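Local coordinates for unknown protein (Galdieria sulphuraria, PDB 2NYI), which is of unknown biochemical function but carries tandem ACT domains, a fold that commonly serves as a small-molecule-binding regulatory module, at the interface of chains A and B. Sequence-based numbering; all coordinates share one arbitrary frame. Chains: chain A/B, unknown protein.

Contact 1: the interface of chains A and B. Residues chain A 19, 33, 36-38; chain B 124-126.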
ATOM      1  N   VAL A  19       3.191   1.007  12.992  1.00 17.37           N
ATOM      2  CA  VAL A  19       2.663   2.337  12.730  1.00 17.47           C
ATOM      3  C   VAL A  19       2.723   3.150  14.025  1.00 17.87           C
ATOM      4  O   VAL A  19       3.042   4.354  13.999  1.00 16.24           O
ATOM      5  CB  VAL A  19       1.246   2.344  12.155  1.00 18.40           C
ATOM      6  CG1 VAL A  19       0.827   3.792  11.860  1.00 19.98           C
ATOM      7  CG2 VAL A  19       1.171   1.492  10.831  1.00 17.09           C
ATOM      8  N   VAL A  33       2.652  14.161  10.136  1.00 26.65           N
ATOM      9  CA  VAL A  33       2.283  13.319   9.004  1.00 26.66           C
ATOM     10  C   VAL A  33       1.322  14.119   8.100  1.00 25.58           C
ATOM     11  O   VAL A  33       0.216  14.440   8.530  1.00 27.45           O
ATOM     12  CB  VAL A  33       1.620  12.002   9.497  1.00 27.64           C
ATOM     13  CG1 VAL A  33       1.063  11.206   8.342  1.00 26.61           C
ATOM     14  CG2 VAL A  33       2.629  11.145  10.312  1.00 29.44           C
ATOM     15  N   SER A  36      -0.143   9.422   4.205  1.00 17.45           N
ATOM     16  CA  SER A  36       0.506   8.117   4.319  1.00 18.66           C
ATOM     17  C   SER A  36      -0.278   7.049   3.582  1.00 17.19           C
ATOM     18  O   SER A  36      -1.522   7.108   3.460  1.00 16.69           O
ATOM     19  CB  SER A  36       0.713   7.729   5.787  1.00 19.82           C
ATOM     20  OG  SER A  36      -0.541   7.618   6.438  1.00 19.44           O
ATOM     21  N   ARG A  37       0.444   6.042   3.116  1.00 17.29           N
ATOM     22  CA  ARG A  37      -0.182   4.876   2.530  1.00 18.74           C
ATOM     23  C   ARG A  37       0.586   3.675   3.048  1.00 18.16           C
ATOM     24  O   ARG A  37       1.796   3.636   2.935  1.00 15.54           O
ATOM     25  CB  ARG A  37      -0.084   4.946   1.011  1.00 18.94           C
ATOM     26  CG  ARG A  37      -0.955   6.083   0.443  1.00 24.80           C
ATOM     27  CD  ARG A  37      -1.066   6.080  -1.049  1.00 42.41           C
ATOM     28  NE  ARG A  37      -2.135   6.980  -1.482  1.00 49.41           N
ATOM     29  CZ  ARG A  37      -2.483   7.183  -2.752  1.00 57.57           C
ATOM     30  NH1 ARG A  37      -1.836   6.572  -3.738  1.00 52.82           N
ATOM     31  NH2 ARG A  37      -3.475   8.014  -3.039  1.00 60.21           N
HETATM   32  N   MSE A  38      -0.126   2.702   3.623  1.00 20.38           N
HETATM   33  CA  MSE A  38       0.529   1.542   4.224  1.00 24.78           C
HETATM   34  C   MSE A  38      -0.115   0.266   3.721  1.00 29.42           C
HETATM   35  O   MSE A  38      -1.359   0.156   3.675  1.00 30.12           O
HETATM   36  CB  MSE A  38       0.429   1.612   5.758  1.00 26.15           C
HETATM   37  CG  MSE A  38       1.022   0.407   6.470  1.00 29.30           C
HETATM   38 SE   MSE A  38      -0.370  -0.721   7.302  1.00 29.30          SE
HETATM   39  CE  MSE A  38      -1.070  -1.420   6.115  1.00 21.87           C
TER
ATOM     40  N   LEU B 124      -3.966   1.043   5.709  1.00 18.64           N
ATOM     41  CA  LEU B 124      -4.043   2.359   6.379  1.00 18.09           C
ATOM     42  C   LEU B 124      -3.690   3.429   5.390  1.00 18.33           C
ATOM     43  O   LEU B 124      -2.704   3.311   4.623  1.00 17.18           O
ATOM     44  CB  LEU B 124      -3.090   2.421   7.589  1.00 17.27           C
ATOM     45  CG  LEU B 124      -3.145   3.681   8.462  1.00 22.78           C
ATOM     46  CD1 LEU B 124      -3.089   3.326   9.948  1.00 31.52           C
ATOM     47  CD2 LEU B 124      -1.979   4.540   8.028  1.00 24.41           C
ATOM     48  N   GLU B 125      -4.509   4.469   5.375  1.00 17.80           N
ATOM     49  CA  GLU B 125      -4.106   5.665   4.647  1.00 21.73           C
ATOM     50  C   GLU B 125      -4.569   6.913   5.373  1.00 18.72           C
ATOM     51  O   GLU B 125      -5.637   6.912   6.009  1.00 16.69           O
ATOM     52  CB  GLU B 125      -4.513   5.606   3.174  1.00 22.13           C
ATOM     53  CG  GLU B 125      -5.913   5.982   2.793  1.00 32.68           C
ATOM     54  CD  GLU B 125      -6.022   6.152   1.251  1.00 29.73           C
ATOM     55  OE1 GLU B 125      -5.781   5.163   0.518  1.00 51.78           O
ATOM     56  OE2 GLU B 125      -6.333   7.275   0.790  1.00 48.71           O
ATOM     57  N   THR B 126      -3.731   7.941   5.355  1.00 16.82           N
ATOM     58  CA  THR B 126      -4.120   9.223   5.954  1.00 16.73           C
ATOM     59  C   THR B 126      -3.896  10.346   4.943  1.00 17.71           C
ATOM     60  O   THR B 126      -3.079  10.223   4.018  1.00 17.57           O
ATOM     61  CB  THR B 126      -3.343   9.543   7.263  1.00 18.80           C
ATOM     62  OG1 THR B 126      -1.995   9.875   6.940  1.00 20.85           O
ATOM     63  CG2 THR B 126      -3.358   8.332   8.248  1.00 21.36           C
TER
HETATM   64  O   HOH W   1      -2.118  12.665   7.367  1.00 24.61           O

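Contact 2: the interface of chains A and B. Residues chain A 35-37, 49-50; chain B 41-42, 126-127.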
ATOM      1  N   SER A  35       0.537  12.916   4.847  1.00 18.69           N
ATOM      2  CA  SER A  35      -0.242  11.832   4.233  1.00 18.05           C
ATOM      3  C   SER A  35       0.552  10.554   4.337  1.00 17.20           C
ATOM      4  O   SER A  35       1.761  10.600   4.536  1.00 17.08           O
ATOM      5  CB  SER A  35      -0.564  12.148   2.770  1.00 19.84           C
ATOM      6  OG  SER A  35       0.632  12.410   2.064  1.00 25.04           O
ATOM      7  N   SER A  36      -0.143   9.422   4.205  1.00 17.45           N
ATOM      8  CA  SER A  36       0.506   8.117   4.319  1.00 18.66           C
ATOM      9  C   SER A  36      -0.278   7.049   3.582  1.00 17.19           C
ATOM     10  O   SER A  36      -1.522   7.108   3.460  1.00 16.69           O
ATOM     11  CB  SER A  36       0.713   7.729   5.787  1.00 19.82           C
ATOM     12  OG  SER A  36      -0.541   7.618   6.438  1.00 19.44           O
ATOM     13  N   ARG A  37       0.444   6.042   3.116  1.00 17.29           N
ATOM     14  CA  ARG A  37      -0.182   4.876   2.530  1.00 18.74           C
ATOM     15  C   ARG A  37       0.586   3.675   3.048  1.00 18.16           C
ATOM     16  O   ARG A  37       1.796   3.636   2.935  1.00 15.54           O
ATOM     17  CB  ARG A  37      -0.084   4.946   1.011  1.00 18.94           C
ATOM     18  CG  ARG A  37      -0.955   6.083   0.443  1.00 24.80           C
ATOM     19  CD  ARG A  37      -1.066   6.080  -1.049  1.00 42.41           C
ATOM     20  NE  ARG A  37      -2.135   6.980  -1.482  1.00 49.41           N
ATOM     21  CZ  ARG A  37      -2.483   7.183  -2.752  1.00 57.57           C
ATOM     22  NH1 ARG A  37      -1.836   6.572  -3.738  1.00 52.82           N
ATOM     23  NH2 ARG A  37      -3.475   8.014  -3.039  1.00 60.21           N
ATOM     24  N   VAL A  49       5.283   7.728   3.651  1.00 16.76           N
ATOM     25  CA  VAL A  49       4.716   8.846   4.399  1.00 17.59           C
ATOM     26  C   VAL A  49       5.325  10.166   3.904  1.00 18.02           C
ATOM     27  O   VAL A  49       6.535  10.239   3.675  1.00 18.38           O
ATOM     28  CB  VAL A  49       5.014   8.689   5.905  1.00 16.71           C
ATOM     29  CG1 VAL A  49       4.296   9.765   6.724  1.00 20.26           C
ATOM     30  CG2 VAL A  49       4.610   7.271   6.413  1.00 19.28           C
ATOM     31  N   LEU A  50       4.465  11.179   3.737  1.00 18.69           N
ATOM     32  CA  LEU A  50       4.904  12.570   3.544  1.00 18.58           C
ATOM     33  C   LEU A  50       4.909  13.209   4.929  1.00 18.77           C
ATOM     34  O   LEU A  50       3.884  13.228   5.643  1.00 18.38           O
ATOM     35  CB  LEU A  50       4.002  13.346   2.564  1.00 19.83           C
ATOM     36  CG  LEU A  50       4.066  12.835   1.103  1.00 23.17           C
ATOM     37  CD1 LEU A  50       2.984  13.444   0.227  1.00 22.53           C
ATOM     38  CD2 LEU A  50       5.435  13.150   0.518  1.00 37.96           C
TER
ATOM     39  N   LEU B  41       3.434   7.181  -3.290  1.00 18.65           N
ATOM     40  CA  LEU B  41       3.219   8.510  -2.684  1.00 17.69           C
ATOM     41  C   LEU B  41       4.480   9.332  -2.726  1.00 17.94           C
ATOM     42  O   LEU B  41       5.566   8.810  -2.486  1.00 15.87           O
ATOM     43  CB  LEU B  41       2.745   8.353  -1.222  1.00 19.14           C
ATOM     44  CG  LEU B  41       2.322   9.608  -0.466  1.00 19.72           C
ATOM     45  CD1 LEU B  41       1.081  10.235  -1.151  1.00 22.37           C
ATOM     46  CD2 LEU B  41       2.060   9.275   1.015  1.00 19.85           C
ATOM     47  N   GLY B  42       4.332  10.614  -3.063  1.00 17.10           N
ATOM     48  CA  GLY B  42       5.436  11.578  -3.008  1.00 18.38           C
ATOM     49  C   GLY B  42       6.615  11.266  -3.897  1.00 19.58           C
ATOM     50  O   GLY B  42       7.713  11.794  -3.668  1.00 20.72           O
ATOM     51  N   THR B 126      -3.731   7.941   5.355  1.00 16.82           N
ATOM     52  CA  THR B 126      -4.120   9.223   5.954  1.00 16.73           C
ATOM     53  C   THR B 126      -3.896  10.346   4.943  1.00 17.71           C
ATOM     54  O   THR B 126      -3.079  10.223   4.018  1.00 17.57           O
ATOM     55  CB  THR B 126      -3.343   9.543   7.263  1.00 18.80           C
ATOM     56  OG1 THR B 126      -1.995   9.875   6.940  1.00 20.85           O
ATOM     57  CG2 THR B 126      -3.358   8.332   8.248  1.00 21.36           C
ATOM     58  N   GLU B 127      -4.634  11.436   5.118  1.00 18.41           N
ATOM     59  CA  GLU B 127      -4.429  12.627   4.291  1.00 21.67           C
ATOM     60  C   GLU B 127      -4.737  13.859   5.103  1.00 18.53           C
ATOM     61  O   GLU B 127      -5.502  13.803   6.072  1.00 17.14           O
ATOM     62  CB  GLU B 127      -5.296  12.598   3.030  1.00 22.97           C
ATOM     63  CG  GLU B 127      -6.785  12.581   3.285  1.00 28.91           C
ATOM     64  CD  GLU B 127      -7.608  12.508   1.990  1.00 29.23           C
ATOM     65  OE1 GLU B 127      -7.051  12.802   0.894  1.00 41.42           O
ATOM     66  OE2 GLU B 127      -8.811  12.164   2.080  1.00 45.39           O
TER

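Contact 1: the interface of chains A and B
A:Ser36 and B:Thr126 face each other where strand 32-41 of one chain runs antiparallel to strand 120-130 of the other. Their backbones form a reciprocal pair: A:Ser36 N donates to B:Thr126 O at 3.0 Å, and B:Thr126 N returns the bond to A:Ser36 O. Two residues along, A:Met38 N, a selenomethionine amide, gives a bond to B:Leu124 O at 2.8 Å.

The side chain of B:Thr126 can be followed outward. Its CB lies 3.5 Å from A:Ser36 OG. There it forks: OG1 stands between its own backbone N and carbonyl carbon (chi1 72°), which points it at A:Ser36 OG for a 2.7 Å hydrogen bond between hydroxyls whose donor is not settled. The same OG1 binds a water at 2.8 Å that reaches on to A:Val33 O, and A:Val33 CG1 also lies against OG1. The other branch, methyl CG2, packs against A:Ser36 OG at 3.4 Å. Threonine suits the place because one branch bonds and the other packs; the short serine side chain opposite puts its hydroxyl within bonding range of the threonine's.

On the same sheet face, B:Leu124 turns CD2 to within 3.8 Å of A:Ser36 OG and so gives the hydroxyl pair an apolar flank. One bridge pair further along, its CB meets A:Met38 CB at 4.0 Å, the two side chains crossing at about a right angle. The site splices two strands into an intermolecular sheet and so contributes to the pairing of chains in the deposited assembly, which probably reflects a dimer.

Contact 2: the interface of chains A and B
B:Leu41, at the end of strand 32-41, lays its isobutyl group over A:Leu50 and A:Ser35, residues on neighbouring strands of the other chain. This is the close-packed part. The two leucines cross obliquely, with A:Leu50 CD1 4.0 Å from B:Leu41 CG. In B:Leu41 a chi1 of -173° carries the branch point out toward chain A, and a chi2 of 63° turns methyl CD2 to strand 32-41, where it lies 3.8 Å from A:Ser36 CA and 3.6 Å from A:Ser35 OG. A branched apolar side chain fits here because its two methyls can spread over both strands, and the small serine lets it come down close to the backbone. Replacing B:Leu41 by an alanine is likely to leave A:Leu50 CD1 without its apolar mate and open a gap above A:Ser35.

Contact thins toward the margins. B:Gly42, having no side chain, offers its CA to A:Leu50 CD2 at 3.9 Å and little more. At the other border A:Ser35 still rests its CB on B:Thr126 O at 3.4 Å, but B:Glu127, its partner in the antiparallel bridge, itself adds little. The guanidinium-bearing chain of A:Arg37 is poorly ordered, which suggests a loosely held edge beside the leucines. The site adds an apolar clasp on the sheet face opposite the paired hydroxyls and so contributes to the pairing of the two chains in the deposited assembly, probably that of a dimer.

Contacts 1 and 2 are adjoining portions of one interface, their C-alpha centres about 6 Å apart, and they share A:Ser36, A:Arg37 and B:Thr126. Strand 32-41 of chain A is common to both and meets strand 120-130 of chain B in each. Contact 1 follows that pairing along the strands, whereas contact 2 brings in strand 44-53 of chain A and the end of strand 32-41 of chain B. Edge pairing is thereby combined with packing over the sheet face. Two-fold symmetry repeats both contacts with the chains exchanged, consistent with a dimer, although the structure alone does not prove one in solution.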